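Local structure of MAU2 chromatid cohesion factor homolog (Saccharomyces cerevisiae, 4XDN) at residues Val32-Ile46 with Tyr59-Leu73. The protein forms a complex with SCC2 that is required for the association of cohesin with chromosomes, and takes part in sister chromatid cohesion. Sequence-based numbering, arbitrary orientation.
Sequences VYHLAQEYRDHAYSI and YYGLMNMSIQMFQLL
Residues 32-46 and 59-73 form an antiparallel helical hairpin near the N-terminus of this largely helical protein, the segment axes 7.8 Å apart at 158°. Ala36 and Ser66 mark the close approach, their CA atoms 4.1 Å apart. Here Ser66 OG, turned anti to its own N (chi1 174°), donates to Ala36 O at 2.7 Å, tilted out of the carbonyl plane; this oxygen also takes a weak helical bond from Arg40 N. The methyl of Ala36 sits squarely over the Phe70 ring, CB 3.6 Å from the centroid, a CH-pi contact. Tyr33 CE1 and Arg40 NH1 meet the same ring at its edge. Replacing Phe70 with an alanine would probably uncover the Ala36 methyl and open a gap beside the Tyr33 ring. Glu90 of helix 81-98 hydrogen-bonds Tyr33 OH and forms a salt bridge with Arg40 NH1.

Farther round the interface, Tyr39 enters a hole formed by Leu62, Met65, Ser66 and Met69. Met65 CB lies over one face of its ring, toward the rim, a CH-pi contact, while the twice-bent chain packs CE 3.6 Å from Tyr39 CE2. Met65 SD lies obliquely 5.5 Å from the Tyr39 ring centroid, a Met-aromatic contact. Tyr39 OH bonds to the backbone of another protein's chain. Met69 is the reciprocal knob, set among Val32, Leu35, Ala36 and Tyr39.

Toward the turn, Ala43 CB packs on Leu62 CB and on Met63 CE, 3.6 Å away, and the same Met63 methyl touches Tyr44 CE1. Tyr59 points its ring edge at Ala43 O, and its hydroxyl bonds Met369 N and Glu98. With Ala36 and Ser66 at the close approach and Tyr39 and Met69 as reciprocal knobs into holes, the two successive helices pack as an antiparallel alpha-hairpin.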
ATOM      1  N   VAL A  32      11.826  19.477  38.866  1.00 31.22           N
ATOM      2  CA  VAL A  32      11.196  20.061  37.687  1.00 32.28           C
ATOM      3  C   VAL A  32      11.314  19.105  36.508  1.00 32.52           C
ATOM      4  O   VAL A  32      10.364  18.918  35.747  1.00 27.87           O
ATOM      5  CB  VAL A  32      11.830  21.416  37.317  1.00 34.62           C
ATOM      6  CG1 VAL A  32      11.265  21.947  36.002  1.00 34.01           C
ATOM      7  CG2 VAL A  32      11.605  22.423  38.432  1.00 35.99           C
ATOM      8  N   TYR A  33      12.494  18.506  36.369  1.00 34.06           N
ATOM      9  CA  TYR A  33      12.761  17.561  35.294  1.00 31.76           C
ATOM     10  C   TYR A  33      11.852  16.341  35.393  1.00 31.04           C
ATOM     11  O   TYR A  33      11.280  15.905  34.396  1.00 30.98           O
ATOM     12  CB  TYR A  33      14.231  17.131  35.319  1.00 30.11           C
ATOM     13  CG  TYR A  33      14.579  16.065  34.308  1.00 29.59           C
ATOM     14  CD1 TYR A  33      14.483  16.315  32.943  1.00 32.49           C
ATOM     15  CD2 TYR A  33      15.013  14.810  34.715  1.00 29.55           C
ATOM     16  CE1 TYR A  33      14.803  15.341  32.011  1.00 32.10           C
ATOM     17  CE2 TYR A  33      15.336  13.829  33.791  1.00 32.54           C
ATOM     18  CZ  TYR A  33      15.230  14.101  32.441  1.00 33.71           C
ATOM     19  OH  TYR A  33      15.550  13.129  31.522  1.00 36.12           O
ATOM     20  N   HIS A  34      11.718  15.799  36.600  1.00 29.01           N
ATOM     21  CA  HIS A  34      10.888  14.618  36.815  1.00 32.32           C
ATOM     22  C   HIS A  34       9.403  14.931  36.657  1.00 31.90           C
ATOM     23  O   HIS A  34       8.627  14.065  36.256  1.00 34.35           O
ATOM     24  CB  HIS A  34      11.154  14.018  38.199  1.00 33.67           C
ATOM     25  CG  HIS A  34      12.523  13.439  38.350  1.00 37.59           C
ATOM     26  ND1 HIS A  34      13.340  13.162  37.265  1.00 38.27           N
ATOM     27  CD2 HIS A  34      13.239  13.091  39.444  1.00 38.34           C
ATOM     28  CE1 HIS A  34      14.487  12.674  37.687  1.00 40.03           C
ATOM     29  NE2 HIS A  34      14.447  12.606  39.012  1.00 39.99           N
ATOM     30  N   LEU A  35       9.008  16.161  36.969  1.00 29.52           N
ATOM     31  CA  LEU A  35       7.628  16.584  36.765  1.00 29.33           C
ATOM     32  C   LEU A  35       7.299  16.636  35.279  1.00 29.66           C
ATOM     33  O   LEU A  35       6.228  16.194  34.857  1.00 30.34           O
ATOM     34  CB  LEU A  35       7.373  17.950  37.406  1.00 28.82           C
ATOM     35  CG  LEU A  35       7.109  17.954  38.911  1.00 29.48           C
ATOM     36  CD1 LEU A  35       7.144  19.374  39.445  1.00 28.77           C
ATOM     37  CD2 LEU A  35       5.773  17.296  39.229  1.00 31.23           C
ATOM     38  N   ALA A  36       8.221  17.186  34.495  1.00 30.22           N
ATOM     39  CA  ALA A  36       8.072  17.226  33.045  1.00 29.73           C
ATOM     40  C   ALA A  36       7.901  15.814  32.500  1.00 28.36           C
ATOM     41  O   ALA A  36       7.116  15.582  31.583  1.00 29.82           O
ATOM     42  CB  ALA A  36       9.273  17.902  32.402  1.00 30.28           C
ATOM     43  N   GLN A  37       8.644  14.874  33.075  1.00 27.13           N
ATOM     44  CA  GLN A  37       8.549  13.476  32.677  1.00 29.50           C
ATOM     45  C   GLN A  37       7.241  12.852  33.153  1.00 32.18           C
ATOM     46  O   GLN A  37       6.616  12.084  32.419  1.00 34.62           O
ATOM     47  CB  GLN A  37       9.738  12.682  33.224  1.00 28.61           C
ATOM     48  CG  GLN A  37      11.067  13.018  32.558  1.00 30.57           C
ATOM     49  CD  GLN A  37      12.189  12.091  32.987  1.00 34.06           C
ATOM     50  OE1 GLN A  37      12.273  11.696  34.149  1.00 37.28           O
ATOM     51  NE2 GLN A  37      13.056  11.737  32.046  1.00 36.44           N
ATOM     52  N   GLU A  38       6.825  13.183  34.375  1.00 30.32           N
ATOM     53  CA  GLU A  38       5.604  12.609  34.937  1.00 29.80           C
ATOM     54  C   GLU A  38       4.382  13.040  34.136  1.00 29.57           C
ATOM     55  O   GLU A  38       3.531  12.215  33.805  1.00 26.48           O
ATOM     56  CB  GLU A  38       5.431  13.008  36.410  1.00 31.98           C
ATOM     57  CG  GLU A  38       4.101  12.555  37.010  1.00 34.00           C
ATOM     58  CD  GLU A  38       4.023  12.725  38.518  1.00 36.04           C
ATOM     59  OE1 GLU A  38       4.777  13.550  39.076  1.00 33.94           O
ATOM     60  OE2 GLU A  38       3.200  12.027  39.148  1.00 38.44           O
ATOM     61  N   TYR A  39       4.296  14.332  33.829  1.00 30.01           N
ATOM     62  CA  TYR A  39       3.182  14.858  33.045  1.00 30.84           C
ATOM     63  C   TYR A  39       3.100  14.167  31.683  1.00 29.42           C
ATOM     64  O   TYR A  39       2.015  13.820  31.215  1.00 24.95           O
ATOM     65  CB  TYR A  39       3.322  16.372  32.856  1.00 30.47           C
ATOM     66  CG  TYR A  39       3.045  17.190  34.099  1.00 31.25           C
ATOM     67  CD1 TYR A  39       1.909  16.966  34.866  1.00 30.66           C
ATOM     68  CD2 TYR A  39       3.922  18.189  34.506  1.00 31.46           C
ATOM     69  CE1 TYR A  39       1.653  17.712  36.000  1.00 32.40           C
ATOM     70  CE2 TYR A  39       3.675  18.942  35.640  1.00 30.66           C
ATOM     71  CZ  TYR A  39       2.540  18.699  36.383  1.00 32.39           C
ATOM     72  OH  TYR A  39       2.291  19.448  37.512  1.00 29.81           O
ATOM     73  N   ARG A  40       4.257  13.973  31.056  1.00 29.72           N
ATOM     74  CA  ARG A  40       4.331  13.316  29.757  1.00 28.77           C
ATOM     75  C   ARG A  40       3.917  11.853  29.864  1.00 27.70           C
ATOM     76  O   ARG A  40       3.036  11.395  29.140  1.00 26.30           O
ATOM     77  CB  ARG A  40       5.748  13.417  29.189  1.00 28.17           C
ATOM     78  CG  ARG A  40       5.966  12.687  27.858  1.00 28.41           C
ATOM     79  CD  ARG A  40       7.445  12.460  27.600  1.00 27.35           C
ATOM     80  NE  ARG A  40       8.056  11.657  28.657  1.00 27.25           N
ATOM     81  CZ  ARG A  40       9.350  11.668  28.966  1.00 28.63           C
ATOM     82  NH1 ARG A  40      10.198  12.445  28.301  1.00 26.92           N
ATOM     83  NH2 ARG A  40       9.800  10.900  29.950  1.00 32.16           N
ATOM     84  N   ASP A  41       4.563  11.125  30.769  1.00 28.46           N
ATOM     85  CA  ASP A  41       4.355   9.686  30.884  1.00 30.44           C
ATOM     86  C   ASP A  41       2.937   9.355  31.339  1.00 31.25           C
ATOM     87  O   ASP A  41       2.430   8.268  31.061  1.00 31.54           O
ATOM     88  CB  ASP A  41       5.373   9.077  31.852  1.00 31.47           C
ATOM     89  CG  ASP A  41       6.801   9.215  31.360  1.00 33.08           C
ATOM     90  OD1 ASP A  41       6.998   9.437  30.146  1.00 29.06           O
ATOM     91  OD2 ASP A  41       7.730   9.099  32.188  1.00 38.25           O
ATOM     92  N   HIS A  42       2.299  10.293  32.032  1.00 30.65           N
ATOM     93  CA  HIS A  42       0.925  10.100  32.471  1.00 31.42           C
ATOM     94  C   HIS A  42      -0.042  10.331  31.317  1.00 30.44           C
ATOM     95  O   HIS A  42      -1.098   9.700  31.243  1.00 30.46           O
ATOM     96  CB  HIS A  42       0.587  11.031  33.633  1.00 31.51           C
ATOM     97  CG  HIS A  42      -0.685  10.672  34.329  1.00 33.20           C
ATOM     98  ND1 HIS A  42      -0.787   9.592  35.179  1.00 36.09           N
ATOM     99  CD2 HIS A  42      -1.915  11.235  34.287  1.00 35.37           C
ATOM    100  CE1 HIS A  42      -2.021   9.512  35.640  1.00 38.28           C
ATOM    101  NE2 HIS A  42      -2.727  10.495  35.114  1.00 37.64           N
ATOM    102  N   ALA A  43       0.318  11.243  30.418  1.00 30.24           N
ATOM    103  CA  ALA A  43      -0.467  11.462  29.211  1.00 30.20           C
ATOM    104  C   ALA A  43      -0.431  10.214  28.331  1.00 29.87           C
ATOM    105  O   ALA A  43      -1.443   9.830  27.745  1.00 29.55           O
ATOM    106  CB  ALA A  43       0.047  12.669  28.452  1.00 29.95           C
ATOM    107  N   TYR A  44       0.736   9.578  28.248  1.00 30.83           N
ATOM    108  CA  TYR A  44       0.875   8.331  27.501  1.00 31.67           C
ATOM    109  C   TYR A  44       0.020   7.233  28.118  1.00 32.37           C
ATOM    110  O   TYR A  44      -0.522   6.382  27.408  1.00 32.82           O
ATOM    111  CB  TYR A  44       2.336   7.865  27.467  1.00 29.65           C
ATOM    112  CG  TYR A  44       3.280   8.715  26.639  1.00 27.33           C
ATOM    113  CD1 TYR A  44       2.828   9.441  25.544  1.00 24.67           C
ATOM    114  CD2 TYR A  44       4.632   8.779  26.953  1.00 26.72           C
ATOM    115  CE1 TYR A  44       3.695  10.211  24.792  1.00 24.50           C
ATOM    116  CE2 TYR A  44       5.505   9.544  26.207  1.00 26.30           C
ATOM    117  CZ  TYR A  44       5.034  10.258  25.131  1.00 26.15           C
ATOM    118  OH  TYR A  44       5.909  11.022  24.393  1.00 27.21           O
ATOM    119  N   SER A  45      -0.090   7.256  29.444  1.00 32.05           N
ATOM    120  CA  SER A  45      -0.773   6.196  30.175  1.00 31.88           C
ATOM    121  C   SER A  45      -2.278   6.207  29.918  1.00 32.15           C
ATOM    122  O   SER A  45      -2.938   5.183  30.070  1.00 37.33           O
ATOM    123  CB  SER A  45      -0.499   6.318  31.678  1.00 32.30           C
ATOM    124  OG  SER A  45      -1.251   7.368  32.261  1.00 32.67           O
ATOM    125  N   ILE A  46      -2.811   7.363  29.525  1.00 30.66           N
ATOM    126  CA  ILE A  46      -4.243   7.511  29.251  1.00 34.48           C
ATOM    127  C   ILE A  46      -4.508   7.828  27.778  1.00 32.89           C
ATOM    128  O   ILE A  46      -5.619   8.205  27.404  1.00 29.23           O
ATOM    129  CB  ILE A  46      -4.874   8.621  30.128  1.00 36.49           C
ATOM    130  CG1 ILE A  46      -4.172   9.966  29.909  1.00 39.35           C
ATOM    131  CG2 ILE A  46      -4.814   8.231  31.597  1.00 36.66           C
ATOM    132  CD1 ILE A  46      -4.950  10.938  29.064  1.00 40.93           C
ATOM    133  N   TYR A  59      -5.528  15.500  28.080  1.00 29.56           N
ATOM    134  CA  TYR A  59      -4.349  14.875  27.499  1.00 29.79           C
ATOM    135  C   TYR A  59      -3.333  15.926  27.075  1.00 27.88           C
ATOM    136  O   TYR A  59      -2.153  15.829  27.400  1.00 27.70           O
ATOM    137  CB  TYR A  59      -4.726  14.007  26.298  1.00 30.28           C
ATOM    138  CG  TYR A  59      -3.528  13.498  25.526  1.00 29.12           C
ATOM    139  CD1 TYR A  59      -2.872  12.335  25.908  1.00 28.96           C
ATOM    140  CD2 TYR A  59      -3.049  14.183  24.417  1.00 28.89           C
ATOM    141  CE1 TYR A  59      -1.777  11.868  25.207  1.00 27.31           C
ATOM    142  CE2 TYR A  59      -1.953  13.725  23.710  1.00 25.13           C
ATOM    143  CZ  TYR A  59      -1.321  12.567  24.109  1.00 26.54           C
ATOM    144  OH  TYR A  59      -0.229  12.107  23.407  1.00 30.37           O
ATOM    145  N   TYR A  60      -3.799  16.932  26.347  1.00 23.35           N
ATOM    146  CA  TYR A  60      -2.918  17.981  25.861  1.00 24.18           C
ATOM    147  C   TYR A  60      -2.600  18.985  26.967  1.00 26.95           C
ATOM    148  O   TYR A  60      -1.603  19.700  26.895  1.00 29.85           O
ATOM    149  CB  TYR A  60      -3.544  18.681  24.652  1.00 24.38           C
ATOM    150  CG  TYR A  60      -3.342  17.941  23.346  1.00 26.46           C
ATOM    151  CD1 TYR A  60      -2.113  17.377  23.029  1.00 28.72           C
ATOM    152  CD2 TYR A  60      -4.377  17.804  22.431  1.00 28.85           C
ATOM    153  CE1 TYR A  60      -1.918  16.700  21.847  1.00 27.93           C
ATOM    154  CE2 TYR A  60      -4.191  17.126  21.240  1.00 27.81           C
ATOM    155  CZ  TYR A  60      -2.956  16.577  20.955  1.00 26.43           C
ATOM    156  OH  TYR A  60      -2.748  15.902  19.775  1.00 27.33           O
ATOM    157  N   GLY A  61      -3.444  19.029  27.993  1.00 28.22           N
ATOM    158  CA  GLY A  61      -3.155  19.821  29.171  1.00 27.74           C
ATOM    159  C   GLY A  61      -1.895  19.302  29.836  1.00 29.10           C
ATOM    160  O   GLY A  61      -1.041  20.076  30.274  1.00 30.06           O
ATOM    161  N   LEU A  62      -1.774  17.980  29.896  1.00 27.45           N
ATOM    162  CA  LEU A  62      -0.596  17.341  30.468  1.00 25.60           C
ATOM    163  C   LEU A  62       0.638  17.591  29.607  1.00 26.98           C
ATOM    164  O   LEU A  62       1.707  17.912  30.126  1.00 25.70           O
ATOM    165  CB  LEU A  62      -0.830  15.838  30.627  1.00 25.55           C
ATOM    166  CG  LEU A  62      -1.883  15.441  31.666  1.00 29.24           C
ATOM    167  CD1 LEU A  62      -2.301  13.996  31.472  1.00 28.88           C
ATOM    168  CD2 LEU A  62      -1.354  15.662  33.076  1.00 31.39           C
ATOM    169  N   MET A  63       0.488  17.440  28.292  1.00 27.22           N
ATOM    170  CA  MET A  63       1.602  17.650  27.373  1.00 26.26           C
ATOM    171  C   MET A  63       2.070  19.097  27.408  1.00 26.40           C
ATOM    172  O   MET A  63       3.266  19.376  27.325  1.00 27.32           O
ATOM    173  CB  MET A  63       1.205  17.266  25.947  1.00 23.80           C
ATOM    174  CG  MET A  63       1.034  15.774  25.727  1.00 23.68           C
ATOM    175  SD  MET A  63       2.512  14.832  26.150  1.00 29.56           S
ATOM    176  CE  MET A  63       2.047  13.205  25.559  1.00 29.38           C
ATOM    177  N   ASN A  64       1.119  20.016  27.529  1.00 26.49           N
ATOM    178  CA  ASN A  64       1.431  21.431  27.636  1.00 26.98           C
ATOM    179  C   ASN A  64       2.312  21.688  28.853  1.00 29.78           C
ATOM    180  O   ASN A  64       3.365  22.317  28.750  1.00 28.25           O
ATOM    181  CB  ASN A  64       0.146  22.253  27.726  1.00 30.38           C
ATOM    182  CG  ASN A  64       0.383  23.734  27.525  1.00 31.75           C
ATOM    183  OD1 ASN A  64       1.205  24.135  26.704  1.00 31.73           O
ATOM    184  ND2 ASN A  64      -0.341  24.556  28.274  1.00 34.13           N
ATOM    185  N   MET A  65       1.883  21.178  30.004  1.00 30.48           N
ATOM    186  CA  MET A  65       2.653  21.313  31.232  1.00 32.89           C
ATOM    187  C   MET A  65       4.040  20.697  31.091  1.00 32.08           C
ATOM    188  O   MET A  65       5.028  21.298  31.503  1.00 33.06           O
ATOM    189  CB  MET A  65       1.913  20.664  32.403  1.00 32.60           C
ATOM    190  CG  MET A  65       0.855  21.555  33.022  1.00 37.01           C
ATOM    191  SD  MET A  65       1.527  23.047  33.782  1.00 42.83           S
ATOM    192  CE  MET A  65       2.513  22.341  35.097  1.00 53.66           C
ATOM    193  N   SER A  66       4.116  19.506  30.505  1.00 29.85           N
ATOM    194  CA  SER A  66       5.399  18.837  30.324  1.00 29.50           C
ATOM    195  C   SER A  66       6.359  19.703  29.516  1.00 31.14           C
ATOM    196  O   SER A  66       7.517  19.883  29.893  1.00 30.90           O
ATOM    197  CB  SER A  66       5.213  17.490  29.630  1.00 27.99           C
ATOM    198  OG  SER A  66       6.468  16.899  29.340  1.00 26.13           O
ATOM    199  N   ILE A  67       5.869  20.238  28.404  1.00 30.78           N
ATOM    200  CA  ILE A  67       6.676  21.088  27.542  1.00 30.73           C
ATOM    201  C   ILE A  67       7.105  22.354  28.277  1.00 32.82           C
ATOM    202  O   ILE A  67       8.263  22.763  28.192  1.00 34.24           O
ATOM    203  CB  ILE A  67       5.908  21.465  26.257  1.00 30.78           C
ATOM    204  CG1 ILE A  67       5.694  20.219  25.398  1.00 28.98           C
ATOM    205  CG2 ILE A  67       6.667  22.514  25.448  1.00 31.05           C
ATOM    206  CD1 ILE A  67       4.643  20.386  24.317  1.00 29.26           C
ATOM    207  N   GLN A  68       6.173  22.969  28.997  1.00 34.75           N
ATOM    208  CA  GLN A  68       6.456  24.216  29.695  1.00 37.29           C
ATOM    209  C   GLN A  68       7.483  24.001  30.804  1.00 32.55           C
ATOM    210  O   GLN A  68       8.308  24.874  31.070  1.00 33.41           O
ATOM    211  CB  GLN A  68       5.171  24.811  30.272  1.00 43.67           C
ATOM    212  CG  GLN A  68       4.102  25.112  29.215  1.00 50.95           C
ATOM    213  CD  GLN A  68       3.777  26.590  29.053  1.00 58.46           C
ATOM    214  OE1 GLN A  68       4.299  27.448  29.764  1.00 62.26           O
ATOM    215  NE2 GLN A  68       2.896  26.890  28.106  1.00 60.16           N
ATOM    216  N   MET A  69       7.433  22.835  31.441  1.00 30.17           N
ATOM    217  CA  MET A  69       8.397  22.497  32.483  1.00 32.23           C
ATOM    218  C   MET A  69       9.783  22.287  31.875  1.00 33.07           C
ATOM    219  O   MET A  69      10.794  22.693  32.456  1.00 30.31           O
ATOM    220  CB  MET A  69       7.945  21.250  33.247  1.00 32.87           C
ATOM    221  CG  MET A  69       6.663  21.454  34.064  1.00 33.08           C
ATOM    222  SD  MET A  69       6.879  22.440  35.552  1.00 41.31           S
ATOM    223  CE  MET A  69       7.235  21.162  36.750  1.00 83.47           C
ATOM    224  N   PHE A  70       9.830  21.660  30.700  1.00 31.67           N
ATOM    225  CA  PHE A  70      11.084  21.515  29.967  1.00 32.49           C
ATOM    226  C   PHE A  70      11.648  22.882  29.584  1.00 32.88           C
ATOM    227  O   PHE A  70      12.841  23.140  29.748  1.00 32.65           O
ATOM    228  CB  PHE A  70      10.890  20.674  28.701  1.00 30.21           C
ATOM    229  CG  PHE A  70      10.862  19.187  28.944  1.00 28.68           C
ATOM    230  CD1 PHE A  70      11.820  18.574  29.737  1.00 27.78           C
ATOM    231  CD2 PHE A  70       9.877  18.401  28.363  1.00 28.00           C
ATOM    232  CE1 PHE A  70      11.793  17.208  29.950  1.00 25.15           C
ATOM    233  CE2 PHE A  70       9.842  17.034  28.575  1.00 26.87           C
ATOM    234  CZ  PHE A  70      10.801  16.436  29.370  1.00 26.59           C
ATOM    235  N   GLN A  71      10.783  23.746  29.061  1.00 31.78           N
ATOM    236  CA  GLN A  71      11.185  25.090  28.664  1.00 33.71           C
ATOM    237  C   GLN A  71      11.704  25.860  29.868  1.00 37.08           C
ATOM    238  O   GLN A  71      12.616  26.682  29.758  1.00 35.01           O
ATOM    239  CB  GLN A  71      10.016  25.832  28.018  1.00 33.05           C
ATOM    240  CG  GLN A  71       9.675  25.319  26.635  1.00 35.32           C
ATOM    241  CD  GLN A  71       8.471  26.006  26.017  1.00 36.28           C
ATOM    242  OE1 GLN A  71       7.521  26.370  26.709  1.00 38.38           O
ATOM    243  NE2 GLN A  71       8.508  26.186  24.702  1.00 36.01           N
ATOM    244  N   LEU A  72      11.114  25.573  31.021  1.00 37.95           N
ATOM    245  CA  LEU A  72      11.517  26.188  32.274  1.00 39.74           C
ATOM    246  C   LEU A  72      12.987  25.897  32.561  1.00 36.76           C
ATOM    247  O   LEU A  72      13.734  26.782  32.972  1.00 36.26           O
ATOM    248  CB  LEU A  72      10.636  25.670  33.412  1.00 43.58           C
ATOM    249  CG  LEU A  72      10.233  26.609  34.549  1.00 51.25           C
ATOM    250  CD1 LEU A  72       9.636  27.917  34.046  1.00 54.37           C
ATOM    251  CD2 LEU A  72       9.235  25.880  35.430  1.00 51.80           C
ATOM    252  N   LEU A  73      13.397  24.654  32.325  1.00 34.15           N
ATOM    253  CA  LEU A  73      14.776  24.244  32.548  1.00 36.02           C
ATOM    254  C   LEU A  73      15.732  24.981  31.618  1.00 38.99           C
ATOM    255  O   LEU A  73      16.784  25.450  32.046  1.00 40.13           O
ATOM    256  CB  LEU A  73      14.926  22.732  32.353  1.00 34.65           C
ATOM    257  CG  LEU A  73      14.270  21.843  33.412  1.00 33.50           C
ATOM    258  CD1 LEU A  73      14.323  20.379  32.997  1.00 30.60           C
ATOM    259  CD2 LEU A  73      14.939  22.036  34.767  1.00 33.85           C
TER